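PDB 5UZM: AT27789p from Drosophila melanogaster, which probably binds RNA, including mRNA, as an hnRNP F/H homologue, this chain being its second quasi-RNA recognition motif domain. Local coordinates for residues R14-A19 / R79-F84. Residues are numbered along the deposited sequence; the frame is centred on the assembly and turned at random.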
ATOM      1  N   ARG A  14       5.735  -0.707   4.010  1.00 12.53           N
ATOM      2  CA  ARG A  14       7.145  -0.378   4.142  1.00 12.01           C
ATOM      3  C   ARG A  14       7.989  -1.585   3.750  1.00 13.89           C
ATOM      4  O   ARG A  14       7.570  -2.750   3.905  1.00 13.35           O
ATOM      5  CB  ARG A  14       7.457   0.063   5.595  1.00 18.67           C
ATOM      6  CG  ARG A  14       8.890   0.435   5.846  1.00 34.77           C
ATOM      7  CD  ARG A  14       9.006   0.921   7.295  1.00 39.86           C
ATOM      8  NE  ARG A  14       7.994   1.938   7.588  1.00 28.28           N
ATOM      9  CZ  ARG A  14       7.576   2.255   8.808  1.00 50.17           C
ATOM     10  NH1 ARG A  14       8.074   1.632   9.866  1.00 43.99           N
ATOM     11  NH2 ARG A  14       6.657   3.196   8.971  1.00 55.93           N
ATOM     12  N   GLY A  15       9.143  -1.323   3.149  1.00 14.28           N
ATOM     13  CA  GLY A  15      10.057  -2.376   2.780  1.00 16.04           C
ATOM     14  C   GLY A  15      10.023  -2.806   1.333  1.00 13.99           C
ATOM     15  O   GLY A  15      10.570  -3.852   1.005  1.00 16.01           O
ATOM     16  N   LEU A  16       9.369  -2.037   0.471  1.00 11.72           N
ATOM     17  CA  LEU A  16       9.153  -2.468  -0.903  1.00 11.76           C
ATOM     18  C   LEU A  16      10.463  -2.611  -1.681  1.00 19.51           C
ATOM     19  O   LEU A  16      11.419  -1.852  -1.455  1.00 21.78           O
ATOM     20  CB  LEU A  16       8.253  -1.462  -1.603  1.00 13.12           C
ATOM     21  CG  LEU A  16       6.822  -1.372  -1.056  1.00 12.22           C
ATOM     22  CD1 LEU A  16       6.039  -0.173  -1.625  1.00 14.63           C
ATOM     23  CD2 LEU A  16       6.093  -2.683  -1.396  1.00 18.60           C
ATOM     24  N   PRO A  17      10.503  -3.541  -2.636  1.00 17.08           N
ATOM     25  CA  PRO A  17      11.625  -3.619  -3.590  1.00 20.94           C
ATOM     26  C   PRO A  17      11.860  -2.302  -4.337  1.00 24.63           C
ATOM     27  O   PRO A  17      10.941  -1.528  -4.554  1.00 22.12           O
ATOM     28  CB  PRO A  17      11.181  -4.718  -4.561  1.00 23.16           C
ATOM     29  CG  PRO A  17      10.036  -5.420  -3.935  1.00 20.98           C
ATOM     30  CD  PRO A  17       9.422  -4.525  -2.918  1.00 15.14           C
ATOM     31  N   TYR A  18      13.106  -2.059  -4.803  1.00 31.20           N
ATOM     32  CA  TYR A  18      13.353  -0.821  -5.552  0.62 36.94           C
ATOM     33  C   TYR A  18      12.610  -0.822  -6.878  1.00 28.50           C
ATOM     34  O   TYR A  18      12.102   0.216  -7.317  1.00 43.90           O
ATOM     35  CB  TYR A  18      14.845  -0.587  -5.812  0.62 40.06           C
ATOM     36  CG  TYR A  18      15.086   0.505  -6.857  0.62 43.21           C
ATOM     37  CD1 TYR A  18      14.847   1.845  -6.562  0.62 40.86           C
ATOM     38  CD2 TYR A  18      15.531   0.194  -8.139  0.62 45.20           C
ATOM     39  CE1 TYR A  18      15.049   2.843  -7.509  0.62 35.57           C
ATOM     40  CE2 TYR A  18      15.739   1.191  -9.093  0.62 39.09           C
ATOM     41  CZ  TYR A  18      15.496   2.511  -8.765  0.62 38.29           C
ATOM     42  OH  TYR A  18      15.693   3.504  -9.696  0.62 48.71           O
ATOM     43  N   ALA A  19      12.502  -1.975  -7.521  1.00 25.06           N
ATOM     44  CA  ALA A  19      11.846  -2.017  -8.822  1.00 34.13           C
ATOM     45  C   ALA A  19      10.342  -2.257  -8.719  1.00 30.56           C
ATOM     46  O   ALA A  19       9.745  -2.779  -9.673  1.00 35.00           O
ATOM     47  CB  ALA A  19      12.505  -3.081  -9.701  1.00 38.00           C
ATOM     48  N   ARG A  79      11.627  -9.461  -0.546  1.00 10.96           N
ATOM     49  CA  ARG A  79      11.445  -8.411   0.463  1.00 10.01           C
ATOM     50  C   ARG A  79      10.226  -8.701   1.321  1.00 15.74           C
ATOM     51  O   ARG A  79       9.139  -8.934   0.804  1.00 13.32           O
ATOM     52  CB  ARG A  79      11.237  -7.018  -0.156  1.00 10.75           C
ATOM     53  CG  ARG A  79      12.440  -6.542  -0.989  1.00 13.95           C
ATOM     54  CD  ARG A  79      13.681  -6.161  -0.111  1.00 11.89           C
ATOM     55  NE  ARG A  79      13.386  -5.002   0.726  1.00 15.25           N
ATOM     56  CZ  ARG A  79      14.264  -4.406   1.525  1.00 16.06           C
ATOM     57  NH1 ARG A  79      13.910  -3.332   2.261  1.00 16.42           N
ATOM     58  NH2 ARG A  79      15.493  -4.891   1.595  1.00 15.83           N
ATOM     59  N   TYR A  80      10.414  -8.636   2.623  1.00  9.85           N
ATOM     60  CA  TYR A  80       9.314  -8.719   3.566  1.00 13.15           C
ATOM     61  C   TYR A  80       8.603  -7.377   3.666  1.00 15.21           C
ATOM     62  O   TYR A  80       9.246  -6.327   3.864  1.00 15.15           O
ATOM     63  CB  TYR A  80       9.863  -9.118   4.938  1.00 16.22           C
ATOM     64  CG  TYR A  80      10.398 -10.517   5.038  1.00 17.27           C
ATOM     65  CD1 TYR A  80      11.723 -10.789   4.762  1.00 23.19           C
ATOM     66  CD2 TYR A  80       9.567 -11.567   5.407  1.00 21.60           C
ATOM     67  CE1 TYR A  80      12.230 -12.094   4.856  1.00 23.45           C
ATOM     68  CE2 TYR A  80      10.064 -12.872   5.517  1.00 29.41           C
ATOM     69  CZ  TYR A  80      11.399 -13.119   5.233  1.00 34.93           C
ATOM     70  OH  TYR A  80      11.926 -14.391   5.312  1.00 50.08           O
ATOM     71  N   ILE A  81       7.280  -7.401   3.530  1.00 11.57           N
ATOM     72  CA  ILE A  81       6.509  -6.162   3.466  1.00 10.37           C
ATOM     73  C   ILE A  81       5.810  -5.948   4.808  1.00 14.51           C
ATOM     74  O   ILE A  81       4.993  -6.775   5.239  1.00 15.56           O
ATOM     75  CB  ILE A  81       5.493  -6.196   2.303  1.00  9.52           C
ATOM     76  CG1 ILE A  81       6.170  -6.553   0.952  1.00 12.20           C
ATOM     77  CG2 ILE A  81       4.770  -4.870   2.193  1.00 12.23           C
ATOM     78  CD1 ILE A  81       7.394  -5.697   0.583  1.00 13.39           C
ATOM     79  N   GLU A  82       6.160  -4.865   5.481  1.00 12.33           N
ATOM     80  CA  GLU A  82       5.471  -4.448   6.701  1.00 10.47           C
ATOM     81  C   GLU A  82       4.229  -3.673   6.333  1.00 12.80           C
ATOM     82  O   GLU A  82       4.271  -2.809   5.454  1.00 14.16           O
ATOM     83  CB  GLU A  82       6.395  -3.586   7.570  1.00 19.07           C
ATOM     84  CG  GLU A  82       7.756  -4.232   7.827  1.00 23.66           C
ATOM     85  CD  GLU A  82       8.732  -3.228   8.413  1.00 53.54           C
ATOM     86  OE1 GLU A  82       8.589  -2.935   9.621  1.00 48.48           O
ATOM     87  OE2 GLU A  82       9.596  -2.696   7.659  1.00 42.55           O
ATOM     88  N   ILE A  83       3.122  -3.910   7.043  1.00 13.80           N
ATOM     89  CA  ILE A  83       1.837  -3.305   6.719  1.00 11.04           C
ATOM     90  C   ILE A  83       1.253  -2.681   7.982  1.00 16.64           C
ATOM     91  O   ILE A  83       1.221  -3.329   9.033  1.00 19.54           O
ATOM     92  CB  ILE A  83       0.853  -4.339   6.140  1.00 13.42           C
ATOM     93  CG1 ILE A  83       1.522  -5.118   4.985  1.00 13.33           C
ATOM     94  CG2 ILE A  83      -0.438  -3.698   5.677  1.00 18.06           C
ATOM     95  CD1 ILE A  83       0.643  -6.245   4.478  1.00 15.34           C
ATOM     96  N   PHE A  84       0.835  -1.421   7.891  1.00 16.61           N
ATOM     97  CA  PHE A  84       0.275  -0.707   9.041  1.00 17.21           C
ATOM     98  C   PHE A  84      -1.082  -0.108   8.721  1.00 17.80           C
ATOM     99  O   PHE A  84      -1.316   0.367   7.609  1.00 17.16           O
ATOM    100  CB  PHE A  84       1.185   0.469   9.478  1.00 20.74           C
ATOM    101  CG  PHE A  84       2.607   0.102   9.646  1.00 19.70           C
ATOM    102  CD1 PHE A  84       3.079  -0.357  10.871  1.00 26.12           C
ATOM    103  CD2 PHE A  84       3.502   0.172   8.571  1.00 19.69           C
ATOM    104  CE1 PHE A  84       4.414  -0.724  11.026  1.00 29.18           C
ATOM    105  CE2 PHE A  84       4.834  -0.185   8.733  1.00 29.88           C
ATOM    106  CZ  PHE A  84       5.292  -0.629   9.960  1.00 22.58           C
TER
HETATM  107  O   HOH W   1       9.113  -0.550  10.465  1.00 36.46           O
HETATM  108  O   HOH W   2      11.678  -5.223   3.457  1.00 24.55           O
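Arg79 reaches over to Gly15 at the place where strand 10-14 of this quasi-RNA recognition motif gives way to the loop leading to helix 22-28. Strand 79-85 is the antiparallel neighbour of strand 10-14 in the sheet. The Arg79 chain bends at chi2 (-72°) and again at chi3, which brings NE back to Gly15 O at 3.1 Å. This hydrogen bond is nearly straight, and the carbonyl lies in the guanidinium plane, although NE sits above the plane of the carbonyl. Arg79 CG also lies against Pro17 CG, the two side chains running past each other in opposite directions. Tyr80 points its side chain's first bond away from the loop and contributes its carbonyl. One water donates to both Tyr80 O and Gly15 O, bridging the backbones where they diverge. Gly15 has a positive phi (100°), and a side chain there would collide with Tyr80 O. Ile81 sends CD1 to Leu16 CD2, 3.8 Å away, in the buried layer beside helix 22-28. Both residues also touch Ile76, while Leu16 packs on Ile25 and Ile81 on Phe28 of helix 22-28. Glu82 pairs with Arg14 through two backbone hydrogen bonds, N to O in each direction. Their side chains share a face of the sheet, with the guanidinium and carboxylate planes almost perpendicular. A water links Arg14 NH1 to Glu82 OE1, whereas OE2 lies beside the Arg14 methylenes. Phe84 shares this face and meets the Arg14 guanidinium, the two planes 34° apart. An alanine in place of Arg14 would probably leave Glu82 without its water-bridged positive partner and uncover part of the Phe84 ring. Phe84 CE2 sits over the centre of the guanidinium, 3.7 Å from Arg14 CZ.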